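Local coordinates for flavoprotein (Thermotoga maritima, PDB 5V8S), which carries a bound mu-oxo-diiron centre and probably acts as an FMN-binding, electron-transferring oxidoreductase of the flavodiiron family, at residues I310-L314 with F340-I345; W17-I21 with P188-D192; K152-V157 with M168-D173; T159-H163 with Y217-I221. The protein carries 1 engineered substitution. All blocks are in the same frame, centred on the assembly; numbering follows the deposited sequence. Where two conformers were deposited one is given.

Contact 1 of 4, residues I310-L314 with F340-I345; sequences ISEIL and FTLLEI
Two helical segments, 310-314 and 340-345, pack within the flavodoxin-like region. Both have regular alpha-helical backbone angles. Within them Leu314 N bonds to Ile310 O at 3.0 Å, Glu344 N to Phe340 O at 2.9 Å and Ile345 N to Thr341 O at 2.8 Å. The segment axes approach to 10.5 Å and cross at -46°, running broadly the same way. Ile310 lies opposite Thr341 and Leu314 opposite Ile345, each pair with CA atoms 6.6 Å apart.

Apolar contacts hold the pair together; no hydrogen bond crosses it. Ile310, with chi1 and chi2 both m, sets CG1 3.7 Å from CE2 at the edge of the Phe340 ring. Phe340 has chi1 t. Leu314 (m, t) brings CD2 to 4.0 Å from Ile345 CG1, and Ile313 CG2 lies 4.4 Å from Ile345 CD1.

Contacts with polar residues fill the rest. Ile310 CD1 is 3.6 Å from Thr341 OG1, which bonds to Leu337 O in its own helix. Leu314 CD2 sits 3.8 Å from Glu344 O. The Glu344 carboxylate leads away to a salt bridge with Arg339 of the second subunit.

Leu314 also meets Val211 of helix 196-214. The pair packs on part of the five-stranded parallel sheet of the flavodoxin-like alpha/beta fold: Ile310, Ile313 and Thr341 touch strand 296-302, and Ile345 touches strand 322-327.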
loop_
_atom_site.group_PDB
_atom_site.type_symbol
_atom_site.label_atom_id
_atom_site.label_comp_id
_atom_site.label_asym_id
_atom_site.label_seq_id
_atom_site.Cartn_x
_atom_site.Cartn_y
_atom_site.Cartn_z
ATOM N N ILE A 310 -4.735 -2.064 5.643
ATOM C CA ILE A 310 -4.909 -0.697 6.113
ATOM C C ILE A 310 -6.339 -0.474 6.616
ATOM O O ILE A 310 -6.560 0.325 7.537
ATOM C CB ILE A 310 -4.495 0.294 5.009
ATOM C CG1 ILE A 310 -3.171 -0.146 4.355
ATOM C CG2 ILE A 310 -4.381 1.709 5.578
ATOM C CD1 ILE A 310 -1.963 -0.274 5.280
ATOM N N SER A 311 -7.324 -1.192 6.059
ATOM C CA SER A 311 -8.701 -1.077 6.539
ATOM C C SER A 311 -8.850 -1.566 7.972
ATOM O O SER A 311 -9.703 -1.062 8.709
ATOM C CB SER A 311 -9.631 -1.853 5.607
ATOM O OG SER A 311 -9.358 -3.244 5.653
ATOM N N GLU A 312 -8.050 -2.552 8.379
ATOM C CA GLU A 312 -8.113 -3.052 9.746
ATOM C C GLU A 312 -7.440 -2.098 10.724
ATOM O O GLU A 312 -7.931 -1.903 11.840
ATOM C CB GLU A 312 -7.461 -4.425 9.812
ATOM C CG GLU A 312 -8.226 -5.503 9.094
ATOM C CD GLU A 312 -9.544 -5.827 9.785
ATOM O OE1 GLU A 312 -9.541 -5.956 11.025
ATOM O OE2 GLU A 312 -10.562 -5.962 9.094
ATOM N N ILE A 313 -6.318 -1.499 10.337
ATOM C CA ILE A 313 -5.735 -0.443 11.161
ATOM C C ILE A 313 -6.759 0.653 11.410
ATOM O O ILE A 313 -6.986 1.075 12.548
ATOM C CB ILE A 313 -4.467 0.119 10.495
ATOM C CG1 ILE A 313 -3.393 -0.969 10.403
ATOM C CG2 ILE A 313 -3.936 1.315 11.286
ATOM C CD1 ILE A 313 -2.185 -0.597 9.552
ATOM N N LEU A 314 -7.393 1.131 10.342
ATOM C CA LEU A 314 -8.299 2.267 10.449
ATOM C C LEU A 314 -9.484 1.940 11.346
ATOM O O LEU A 314 -9.912 2.776 12.147
ATOM C CB LEU A 314 -8.743 2.680 9.053
ATOM C CG LEU A 314 -7.700 3.417 8.218
ATOM C CD1 LEU A 314 -8.215 3.588 6.831
ATOM C CD2 LEU A 314 -7.369 4.759 8.797
ATOM N N PHE A 340 1.909 5.775 3.819
ATOM C CA PHE A 340 0.544 5.521 3.366
ATOM C C PHE A 340 -0.397 5.424 4.557
ATOM O O PHE A 340 -1.479 6.010 4.555
ATOM C CB PHE A 340 0.502 4.230 2.539
ATOM C CG PHE A 340 -0.854 3.908 1.964
ATOM C CD1 PHE A 340 -1.249 4.438 0.754
ATOM C CD2 PHE A 340 -1.734 3.075 2.633
ATOM C CE1 PHE A 340 -2.489 4.145 0.219
ATOM C CE2 PHE A 340 -2.969 2.789 2.094
ATOM C CZ PHE A 340 -3.337 3.313 0.882
ATOM N N THR A 341 0.012 4.679 5.580
ATOM C CA THR A 341 -0.823 4.491 6.763
ATOM C C THR A 341 -1.092 5.819 7.462
ATOM O O THR A 341 -2.239 6.127 7.797
ATOM C CB THR A 341 -0.157 3.494 7.706
ATOM O OG1 THR A 341 -0.042 2.241 7.049
ATOM C CG2 THR A 341 -0.999 3.295 9.004
ATOM N N LEU A 342 -0.041 6.614 7.693
ATOM C CA LEU A 342 -0.211 7.909 8.351
ATOM C C LEU A 342 -1.108 8.832 7.536
ATOM O O LEU A 342 -1.978 9.515 8.092
ATOM C CB LEU A 342 1.149 8.567 8.579
ATOM C CG LEU A 342 2.023 7.890 9.633
ATOM C CD1 LEU A 342 3.400 8.518 9.662
ATOM C CD2 LEU A 342 1.394 7.943 11.006
ATOM N N LEU A 343 -0.907 8.873 6.216
ATOM C CA LEU A 343 -1.754 9.740 5.400
ATOM C C LEU A 343 -3.209 9.298 5.441
ATOM O O LEU A 343 -4.106 10.139 5.464
ATOM C CB LEU A 343 -1.257 9.797 3.957
ATOM C CG LEU A 343 0.065 10.523 3.727
ATOM C CD1 LEU A 343 0.511 10.397 2.268
ATOM C CD2 LEU A 343 -0.062 11.979 4.086
ATOM N N GLU A 344 -3.468 7.984 5.453
ATOM C CA GLU A 344 -4.852 7.531 5.543
ATOM C C GLU A 344 -5.446 7.757 6.926
ATOM O O GLU A 344 -6.649 8.026 7.027
ATOM C CB GLU A 344 -4.996 6.078 5.111
ATOM C CG GLU A 344 -4.644 5.846 3.645
ATOM C CD GLU A 344 -5.371 6.767 2.721
ATOM O OE1 GLU A 344 -6.586 6.978 2.914
ATOM O OE2 GLU A 344 -4.722 7.283 1.794
ATOM N N ILE A 345 -4.649 7.619 7.998
ATOM C CA ILE A 345 -5.159 7.956 9.330
ATOM C C ILE A 345 -5.544 9.425 9.386
ATOM O O ILE A 345 -6.612 9.784 9.901
ATOM C CB ILE A 345 -4.120 7.590 10.415
ATOM C CG1 ILE A 345 -4.040 6.079 10.558
ATOM C CG2 ILE A 345 -4.467 8.274 11.779
ATOM C CD1 ILE A 345 -2.850 5.611 11.376
#

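Contact 2 of 4, residues W17-I21 with P188-D192; sequences WTERI and PEILD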
loop_
_atom_site.group_PDB
_atom_site.type_symbol
_atom_site.label_atom_id
_atom_site.label_comp_id
_atom_site.label_asym_id
_atom_site.label_seq_id
_atom_site.Cartn_x
_atom_site.Cartn_y
_atom_site.Cartn_z
ATOM N N TRP A 17 -31.170 -12.393 -1.363
ATOM C CA TRP A 17 -32.299 -12.443 -0.443
ATOM C C TRP A 17 -33.402 -11.566 -1.021
ATOM O O TRP A 17 -33.142 -10.428 -1.419
ATOM C CB TRP A 17 -31.931 -11.883 0.934
ATOM C CG TRP A 17 -30.661 -12.364 1.568
ATOM C CD1 TRP A 17 -29.391 -12.208 1.096
ATOM C CD2 TRP A 17 -30.537 -13.029 2.835
ATOM N NE1 TRP A 17 -28.490 -12.753 1.976
ATOM C CE2 TRP A 17 -29.166 -13.254 3.056
ATOM C CE3 TRP A 17 -31.458 -13.453 3.802
ATOM C CZ2 TRP A 17 -28.689 -13.898 4.196
ATOM C CZ3 TRP A 17 -30.980 -14.094 4.932
ATOM C CH2 TRP A 17 -29.614 -14.306 5.119
ATOM N N THR A 18 -34.630 -12.083 -1.048
ATOM C CA THR A 18 -35.809 -11.314 -1.437
ATOM C C THR A 18 -36.875 -11.615 -0.391
ATOM O O THR A 18 -37.329 -12.758 -0.276
ATOM C CB THR A 18 -36.296 -11.724 -2.832
ATOM O OG1 THR A 18 -35.279 -11.453 -3.804
ATOM C CG2 THR A 18 -37.542 -10.967 -3.220
ATOM N N GLU A 19 -37.256 -10.613 0.395
ATOM C CA GLU A 19 -38.151 -10.886 1.513
ATOM C C GLU A 19 -39.027 -9.681 1.824
ATOM O O GLU A 19 -38.578 -8.533 1.760
ATOM C CB GLU A 19 -37.328 -11.281 2.746
ATOM C CG GLU A 19 -38.151 -11.528 3.997
ATOM C CD GLU A 19 -37.433 -12.405 5.014
ATOM O OE1 GLU A 19 -36.696 -13.326 4.594
ATOM O OE2 GLU A 19 -37.610 -12.170 6.231
ATOM N N ARG A 20 -40.288 -9.950 2.168
ATOM C CA ARG A 20 -41.148 -8.894 2.676
ATOM C C ARG A 20 -40.736 -8.628 4.117
ATOM O O ARG A 20 -40.705 -9.551 4.939
ATOM C CB ARG A 20 -42.620 -9.289 2.575
ATOM C CG ARG A 20 -43.530 -8.088 2.816
ATOM C CD ARG A 20 -44.988 -8.388 2.532
ATOM N NE ARG A 20 -45.464 -9.505 3.321
ATOM C CZ ARG A 20 -45.690 -10.725 2.846
ATOM N NH1 ARG A 20 -45.481 -11.004 1.559
ATOM N NH2 ARG A 20 -46.127 -11.669 3.664
ATOM N N ILE A 21 -40.356 -7.391 4.409
ATOM C CA ILE A 21 -39.890 -7.022 5.737
ATOM C C ILE A 21 -40.893 -6.152 6.492
ATOM O O ILE A 21 -40.773 -6.026 7.719
ATOM C CB ILE A 21 -38.497 -6.354 5.702
ATOM C CG1 ILE A 21 -38.464 -5.208 4.680
ATOM C CG2 ILE A 21 -37.412 -7.399 5.395
ATOM C CD1 ILE A 21 -37.229 -4.323 4.796
ATOM N N PRO A 188 -23.846 -10.888 6.913
ATOM C CA PRO A 188 -24.380 -11.630 8.053
ATOM C C PRO A 188 -25.388 -12.672 7.609
ATOM O O PRO A 188 -26.050 -12.552 6.575
ATOM C CB PRO A 188 -25.043 -10.543 8.907
ATOM C CG PRO A 188 -24.547 -9.250 8.378
ATOM C CD PRO A 188 -24.244 -9.472 6.952
ATOM N N GLU A 189 -25.532 -13.685 8.451
ATOM C CA GLU A 189 -26.344 -14.850 8.148
ATOM C C GLU A 189 -27.841 -14.596 8.310
ATOM O O GLU A 189 -28.621 -15.548 8.218
ATOM C CB GLU A 189 -25.918 -16.015 9.055
ATOM C CG GLU A 189 -24.421 -16.027 9.436
ATOM C CD GLU A 189 -23.963 -17.374 10.007
ATOM O OE1 GLU A 189 -23.202 -17.383 11.004
ATOM O OE2 GLU A 189 -24.369 -18.426 9.461
ATOM N N ILE A 190 -28.262 -13.356 8.555
ATOM C CA ILE A 190 -29.679 -12.998 8.646
ATOM C C ILE A 190 -29.831 -11.572 8.127
ATOM O O ILE A 190 -28.847 -10.875 7.882
ATOM C CB ILE A 190 -30.271 -13.178 10.065
ATOM C CG1 ILE A 190 -29.617 -12.250 11.080
ATOM C CG2 ILE A 190 -30.153 -14.643 10.520
ATOM C CD1 ILE A 190 -30.408 -12.248 12.423
ATOM N N LEU A 191 -31.080 -11.140 7.931
ATOM C CA LEU A 191 -31.330 -9.825 7.343
ATOM C C LEU A 191 -31.277 -8.694 8.356
ATOM O O LEU A 191 -30.934 -7.558 7.991
ATOM C CB LEU A 191 -32.712 -9.774 6.672
ATOM C CG LEU A 191 -32.908 -10.566 5.389
ATOM C CD1 LEU A 191 -34.367 -10.547 4.962
ATOM C CD2 LEU A 191 -32.047 -9.965 4.318
ATOM N N ASP A 192 -31.702 -8.943 9.597
ATOM C CA ASP A 192 -31.986 -7.841 10.510
ATOM C C ASP A 192 -31.248 -7.974 11.835
ATOM O O ASP A 192 -30.366 -8.830 11.984
ATOM C CB ASP A 192 -33.495 -7.697 10.733
ATOM C CG ASP A 192 -34.089 -8.819 11.565
ATOM O OD1 ASP A 192 -33.390 -9.815 11.828
ATOM O OD2 ASP A 192 -35.273 -8.706 11.952
#
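Trp17 makes the broadest contact of strand segment 17-21. Its chi1 is m, and the indole reaches against the loop 188-192. CH2 lies 3.5 Å from Glu189 O, at the ring edge, and 3.8 Å from Ile190 CA. CZ2 is 3.8 Å from Pro188 O, and CE3 is 3.6 Å from Leu191 CD2. The Leu191 backbone bonds to that of Ile243. The indole NE1 bonds to Asp33 OD2, and Arg31 makes a cation-pi contact with the ring. Arg31 also donates to Pro188 O and Ile190 O, so it ties the loop to the strand beside Trp17.

Thr18 points away from the loop, as expected for an extended strand. Segment 17-21 belongs to an outermost strand of the seven-stranded mixed sheet in the metallo-beta-lactamase-like part of the protein. Strand 26-34 pairs with it, and the loop 188-192 leads from strand 175-179 to helix 196-214.

Glu19 turns back toward the loop. Its chi1 and chi2 are t, and CD packs 3.6 Å from Leu191 CD1. Arg20 again points away, and its NE forms a salt bridge with Asp23. Ile21 returns to the loop side, with CG2 4.4 Å from Leu191 CD1, and its side chain also touches Ile243.

Contact 3 of 4, residues K152-V157 with M168-D173; sequences KKFKFV and MVTYLD
Strand 152-157 pairs antiparallel with 168-172, their short axes 4.7 Å apart at 156°. Backbones are extended until Asp173 (phi/psi 50/47). Two hydrogen-bonded pairs set the register: Lys155 N to Tyr171 O 2.9 Å and Tyr171 N to Lys155 O 2.8 Å; Val157 N to Val169 O 3.0 Å and Val169 N to Val157 O 2.9 Å. Phe156 and Thr170 form the non-hydrogen-bonded pair between them, CA atoms 4.8 Å apart.

Away from the hairpin connection, water replaces direct bonds. One water accepts from Lys153 N (2.9 Å) and donates to Asp173 OD1 (2.8 Å). Another donates to Lys153 O (2.6 Å) and accepts from Asp173 N (3.1 Å). This beta hairpin lies in the five-stranded mixed sheet of the metallo-beta-lactamase-like part.

Phe154, Phe156, Thr170 and Leu172 share a face; the first three touch Ile94, and Leu172 touches Val57. Leu172 CD1 (chi1 t, chi2 p) makes a CH-pi contact 3.8 Å from the Phe154 (chi1 m) ring centroid. Met168 (chi1 p) makes a Met-aromatic contact, SD 5.2 Å from the Phe156 centroid. Thr170 OG1 bonds to Asn96. On the other face Tyr171 OH bonds to Lys232 O, and Lys155 NZ salt-bridges Glu146 and bonds to Gly144 O. Lys153 NZ also salt-bridges Glu146.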
loop_
_atom_site.group_PDB
_atom_site.type_symbol
_atom_site.label_atom_id
_atom_site.label_comp_id
_atom_site.label_asym_id
_atom_site.label_seq_id
_atom_site.Cartn_x
_atom_site.Cartn_y
_atom_site.Cartn_z
ATOM N N LYS A 152 -49.104 7.768 0.802
ATOM C CA LYS A 152 -48.202 7.955 1.924
ATOM C C LYS A 152 -47.342 9.194 1.723
ATOM O O LYS A 152 -47.064 9.607 0.594
ATOM C CB LYS A 152 -47.282 6.736 2.089
ATOM C CG LYS A 152 -48.055 5.417 2.229
ATOM C CD LYS A 152 -48.811 5.348 3.537
ATOM C CE LYS A 152 -49.428 3.978 3.732
ATOM N NZ LYS A 152 -50.098 3.873 5.045
ATOM N N LYS A 153 -46.896 9.761 2.837
ATOM C CA LYS A 153 -46.011 10.914 2.838
ATOM C C LYS A 153 -44.559 10.437 2.866
ATOM O O LYS A 153 -44.131 9.794 3.832
ATOM C CB LYS A 153 -46.315 11.738 4.080
ATOM C CG LYS A 153 -45.488 12.985 4.270
ATOM C CD LYS A 153 -45.846 13.665 5.601
ATOM C CE LYS A 153 -47.324 14.077 5.684
ATOM N NZ LYS A 153 -47.769 14.997 4.590
ATOM N N PHE A 154 -43.805 10.731 1.806
ATOM C CA PHE A 154 -42.361 10.507 1.776
ATOM C C PHE A 154 -41.660 11.827 2.067
ATOM O O PHE A 154 -41.942 12.828 1.414
ATOM C CB PHE A 154 -41.939 10.040 0.384
ATOM C CG PHE A 154 -42.289 8.601 0.076
ATOM C CD1 PHE A 154 -43.586 8.230 -0.209
ATOM C CD2 PHE A 154 -41.301 7.616 0.069
ATOM C CE1 PHE A 154 -43.909 6.919 -0.497
ATOM C CE2 PHE A 154 -41.614 6.306 -0.228
ATOM C CZ PHE A 154 -42.936 5.957 -0.507
ATOM N N LYS A 155 -40.758 11.840 3.039
ATOM C CA LYS A 155 -40.058 13.053 3.429
ATOM C C LYS A 155 -38.578 12.874 3.122
ATOM O O LYS A 155 -37.987 11.858 3.486
ATOM C CB LYS A 155 -40.249 13.318 4.921
ATOM C CG LYS A 155 -39.609 14.607 5.409
ATOM C CD LYS A 155 -39.936 14.879 6.872
ATOM C CE LYS A 155 -39.562 16.297 7.261
ATOM N NZ LYS A 155 -40.320 17.320 6.449
ATOM N N PHE A 156 -37.988 13.848 2.434
ATOM C CA PHE A 156 -36.602 13.763 1.999
ATOM C C PHE A 156 -35.752 14.711 2.829
ATOM O O PHE A 156 -36.052 15.905 2.931
ATOM C CB PHE A 156 -36.498 14.056 0.502
ATOM C CG PHE A 156 -37.317 13.115 -0.313
ATOM C CD1 PHE A 156 -36.838 11.867 -0.626
ATOM C CD2 PHE A 156 -38.620 13.435 -0.659
ATOM C CE1 PHE A 156 -37.606 10.964 -1.325
ATOM C CE2 PHE A 156 -39.388 12.544 -1.363
ATOM C CZ PHE A 156 -38.882 11.295 -1.692
ATOM N N VAL A 157 -34.690 14.174 3.416
ATOM C CA VAL A 157 -33.818 14.931 4.294
ATOM C C VAL A 157 -32.414 14.879 3.704
ATOM O O VAL A 157 -31.822 13.797 3.589
ATOM C CB VAL A 157 -33.832 14.347 5.711
ATOM C CG1 VAL A 157 -32.878 15.111 6.601
ATOM C CG2 VAL A 157 -35.268 14.337 6.277
ATOM N N MET A 168 -28.821 11.874 0.539
ATOM C CA MET A 168 -30.030 12.188 1.275
ATOM C C MET A 168 -30.571 10.892 1.862
ATOM O O MET A 168 -30.123 9.793 1.529
ATOM C CB MET A 168 -31.081 12.831 0.355
ATOM C CG MET A 168 -31.618 11.914 -0.708
ATOM S SD MET A 168 -32.988 12.707 -1.594
ATOM C CE MET A 168 -33.588 11.322 -2.539
ATOM N N VAL A 169 -31.551 11.026 2.747
ATOM C CA VAL A 169 -32.251 9.873 3.289
ATOM C C VAL A 169 -33.741 10.100 3.075
ATOM O O VAL A 169 -34.202 11.242 2.999
ATOM C CB VAL A 169 -31.905 9.626 4.777
ATOM C CG1 VAL A 169 -30.415 9.342 4.957
ATOM C CG2 VAL A 169 -32.297 10.814 5.613
ATOM N N THR A 170 -34.485 9.004 2.939
ATOM C CA THR A 170 -35.919 9.028 2.679
ATOM C C THR A 170 -36.642 8.486 3.906
ATOM O O THR A 170 -36.349 7.383 4.372
ATOM C CB THR A 170 -36.246 8.173 1.451
ATOM O OG1 THR A 170 -35.616 8.730 0.292
ATOM C CG2 THR A 170 -37.744 8.104 1.189
ATOM N N TYR A 171 -37.575 9.271 4.429
ATOM C CA TYR A 171 -38.317 8.948 5.647
ATOM C C TYR A 171 -39.768 8.677 5.283
ATOM O O TYR A 171 -40.428 9.535 4.701
ATOM C CB TYR A 171 -38.240 10.137 6.591
ATOM C CG TYR A 171 -38.978 9.971 7.894
ATOM C CD1 TYR A 171 -38.408 9.261 8.935
ATOM C CD2 TYR A 171 -40.236 10.543 8.100
ATOM C CE1 TYR A 171 -39.056 9.114 10.146
ATOM C CE2 TYR A 171 -40.901 10.389 9.312
ATOM C CZ TYR A 171 -40.311 9.674 10.331
ATOM O OH TYR A 171 -40.964 9.531 11.543
ATOM N N LEU A 172 -40.256 7.490 5.629
ATOM C CA LEU A 172 -41.615 7.050 5.315
ATOM C C LEU A 172 -42.266 6.573 6.610
ATOM O O LEU A 172 -42.098 5.411 6.990
ATOM C CB LEU A 172 -41.559 5.917 4.303
ATOM C CG LEU A 172 -42.913 5.316 3.939
ATOM C CD1 LEU A 172 -43.830 6.349 3.300
ATOM C CD2 LEU A 172 -42.708 4.115 3.038
ATOM N N ASP A 173 -42.988 7.459 7.288
ATOM C CA ASP A 173 -43.750 7.103 8.496
ATOM C C ASP A 173 -42.913 6.329 9.518
ATOM O O ASP A 173 -43.346 5.313 10.069
ATOM C CB ASP A 173 -45.000 6.304 8.136
ATOM C CG ASP A 173 -46.032 7.119 7.393
ATOM O OD1 ASP A 173 -46.000 8.366 7.449
ATOM O OD2 ASP A 173 -46.894 6.488 6.758
HETATM O O HOH W 1 -47.903 9.013 5.481
HETATM O O HOH W 2 -43.351 10.315 6.228
#

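Contact 4 of 4, residues T159-H163 with Y217-I221; sequences TPWLH and YKNYI. With FEO (mu-oxo-diiron), chain C.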
loop_
_atom_site.group_PDB
_atom_site.type_symbol
_atom_site.label_atom_id
_atom_site.label_comp_id
_atom_site.label_asym_id
_atom_site.label_seq_id
_atom_site.Cartn_x
_atom_site.Cartn_y
_atom_site.Cartn_z
ATOM N N THR A 159 -28.578 14.928 3.692
ATOM C CA THR A 159 -27.506 14.643 4.643
ATOM C C THR A 159 -26.190 14.701 3.880
ATOM O O THR A 159 -25.526 13.679 3.666
ATOM C CB THR A 159 -27.721 13.293 5.335
ATOM O OG1 THR A 159 -27.718 12.237 4.365
ATOM C CG2 THR A 159 -29.058 13.292 6.093
ATOM N N PRO A 160 -25.781 15.899 3.460
ATOM C CA PRO A 160 -24.638 16.013 2.541
ATOM C C PRO A 160 -23.341 15.504 3.149
ATOM O O PRO A 160 -23.124 15.559 4.360
ATOM C CB PRO A 160 -24.556 17.516 2.257
ATOM C CG PRO A 160 -25.229 18.166 3.435
ATOM C CD PRO A 160 -26.296 17.214 3.882
ATOM N N TRP A 161 -22.485 14.981 2.277
ATOM C CA TRP A 161 -21.132 14.556 2.626
ATOM C C TRP A 161 -21.120 13.329 3.525
ATOM O O TRP A 161 -20.148 13.094 4.253
ATOM C CB TRP A 161 -20.303 15.714 3.184
ATOM C CG TRP A 161 -20.131 16.792 2.152
ATOM C CD1 TRP A 161 -20.726 18.029 2.124
ATOM C CD2 TRP A 161 -19.337 16.706 0.962
ATOM N NE1 TRP A 161 -20.327 18.721 1.000
ATOM C CE2 TRP A 161 -19.483 17.930 0.269
ATOM C CE3 TRP A 161 -18.517 15.713 0.417
ATOM C CZ2 TRP A 161 -18.831 18.186 -0.928
ATOM C CZ3 TRP A 161 -17.855 15.978 -0.772
ATOM C CH2 TRP A 161 -18.024 17.199 -1.434
ATOM N N LEU A 162 -22.168 12.507 3.410
ATOM C CA LEU A 162 -22.205 11.171 3.994
ATOM C C LEU A 162 -22.323 10.105 2.907
ATOM O O LEU A 162 -23.215 9.258 2.972
ATOM C CB LEU A 162 -23.369 11.059 4.986
ATOM C CG LEU A 162 -23.316 12.035 6.157
ATOM C CD1 LEU A 162 -24.511 11.867 7.112
ATOM C CD2 LEU A 162 -22.002 11.875 6.923
ATOM N N HIS A 163 -21.406 10.067 1.933
ATOM C CA HIS A 163 -20.067 10.689 1.955
ATOM C C HIS A 163 -19.860 11.545 0.698
ATOM O O HIS A 163 -18.754 11.960 0.414
ATOM C CB HIS A 163 -19.010 9.588 2.006
ATOM C CG HIS A 163 -19.187 8.573 0.930
ATOM N ND1 HIS A 163 -18.436 8.555 -0.225
ATOM C CD2 HIS A 163 -20.134 7.619 0.779
ATOM C CE1 HIS A 163 -18.869 7.581 -1.006
ATOM N NE2 HIS A 163 -19.912 7.013 -0.425
ATOM N N TYR A 217 -15.336 12.705 6.562
ATOM C CA TYR A 217 -16.467 13.598 6.806
ATOM C C TYR A 217 -17.167 13.265 8.119
ATOM O O TYR A 217 -18.373 13.472 8.261
ATOM C CB TYR A 217 -17.454 13.516 5.643
ATOM C CG TYR A 217 -16.799 13.713 4.287
ATOM C CD1 TYR A 217 -16.406 14.970 3.871
ATOM C CD2 TYR A 217 -16.567 12.636 3.438
ATOM C CE1 TYR A 217 -15.789 15.160 2.635
ATOM C CE2 TYR A 217 -15.951 12.812 2.209
ATOM C CZ TYR A 217 -15.570 14.077 1.807
ATOM O OH TYR A 217 -14.963 14.236 0.578
ATOM N N LYS A 218 -16.423 12.742 9.095
ATOM C CA LYS A 218 -17.067 12.278 10.320
ATOM C C LYS A 218 -17.815 13.403 11.038
ATOM O O LYS A 218 -18.812 13.140 11.721
ATOM C CB LYS A 218 -16.057 11.562 11.226
ATOM C CG LYS A 218 -14.923 12.409 11.728
ATOM C CD LYS A 218 -13.905 11.533 12.450
ATOM C CE LYS A 218 -12.833 12.341 13.172
ATOM N NZ LYS A 218 -12.273 13.427 12.341
ATOM N N ASN A 219 -17.381 14.656 10.887
ATOM C CA ASN A 219 -18.123 15.752 11.505
ATOM C C ASN A 219 -19.536 15.849 10.938
ATOM O O ASN A 219 -20.471 16.258 11.647
ATOM C CB ASN A 219 -17.370 17.075 11.338
ATOM C CG ASN A 219 -17.465 17.637 9.924
ATOM O OD1 ASN A 219 -16.687 17.262 9.030
ATOM N ND2 ASN A 219 -18.425 18.541 9.712
ATOM N N TYR A 220 -19.726 15.437 9.683
ATOM C CA TYR A 220 -21.052 15.469 9.075
ATOM C C TYR A 220 -21.942 14.332 9.565
ATOM O O TYR A 220 -23.170 14.411 9.419
ATOM C CB TYR A 220 -20.930 15.416 7.549
ATOM C CG TYR A 220 -20.452 16.707 6.926
ATOM C CD1 TYR A 220 -21.348 17.729 6.627
ATOM C CD2 TYR A 220 -19.117 16.896 6.609
ATOM C CE1 TYR A 220 -20.909 18.911 6.063
ATOM C CE2 TYR A 220 -18.676 18.064 6.046
ATOM C CZ TYR A 220 -19.572 19.069 5.772
ATOM O OH TYR A 220 -19.114 20.229 5.193
ATOM N N ILE A 221 -21.360 13.283 10.151
ATOM C CA ILE A 221 -22.164 12.274 10.832
ATOM C C ILE A 221 -22.871 12.907 12.011
ATOM O O ILE A 221 -24.065 12.687 12.233
ATOM C CB ILE A 221 -21.274 11.096 11.290
ATOM C CG1 ILE A 221 -20.791 10.296 10.089
ATOM C CG2 ILE A 221 -22.019 10.179 12.289
ATOM C CD1 ILE A 221 -19.746 9.251 10.467
HETATM FE FE1 FEO C . -21.241 5.574 -1.395
HETATM FE FE2 FEO C . -22.712 2.523 -1.004
HETATM O O FEO C . -22.069 3.993 -1.984
HETATM O O HOH W 3 -24.674 15.566 6.927
HETATM O O HOH W 4 -16.140 12.670 -1.248
HETATM O O HOH W 5 -19.796 4.097 -0.619
HETATM O O HOH W 6 -20.743 2.550 0.134
#
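A loop projecting from the hairpin meets the start of helix 218-228. A type II beta turn from Thr159 to Leu162 shapes the loop, with Trp161 at phi/psi 69/27, and the peptide bond before His163 is cis. Trp161 is the larger bump on the loop side. It meets Tyr217 and Tyr220 in an aromatic cluster. CE3 of Trp161 lies over one face of the Tyr217 ring, 3.6 Å from CE1. CB of Trp161 makes a CH-pi contact, 3.9 Å from the Tyr220 ring centroid. Both ring pairs are oblique: the six-membered ring of Trp161 lies at 31° to Tyr217, its five-membered ring at 44° to Tyr220. Trp363 of the second subunit meets the Trp161 ring edge-to-face.

Leu162 is the second bump. Its CD2 fills a hollow lined by Tyr220 CB at 3.8 Å and Ile221 CG1 at 3.7 Å. Ile214 of helix 196-214 also touches Leu162.

No hydrogen bond directly crosses the contact. One water donates to Pro160 O at 3.0 Å and Tyr220 O at 3.1 Å; another bridges His163 O at 3.2 Å and Tyr217 OH at 2.7 Å.

His163 NE2 binds FE1 of the mu-oxo-diiron at 2.2 Å, beside His97, Glu99 and Asp180. Trp161 O is buried against Tyr217 CB at 3.1 Å without a hydrogen-bond partner. The mainly apolar and aromatic contact probably helps position the loop carrying His163.

How the contacts relate
Contacts 2, 3 and 4 belong to the metallo-beta-lactamase-like part; contact 1 lies in the flavodoxin-like part that follows it in the chain. Contact 3 is nested inside the long loop closed by contact 2, and their centres are 22 Å apart. Strand 17-21 of contact 2 and the strands of contact 3 lie in different sheets. Contact 4 crosses contacts 2 and 3 along the chain and touches contact 3: Thr159 OG1 lies 3.9 Å from Met168 CA. Segment 159-163 follows strand 152-158, precedes strand 168-172 and carries an iron ligand. Contact 1 is about 19 Å from contact 4, centre to centre, and both involve the second subunit. Helix 196-214 touches contacts 1, 2 and 4, linking the two parts.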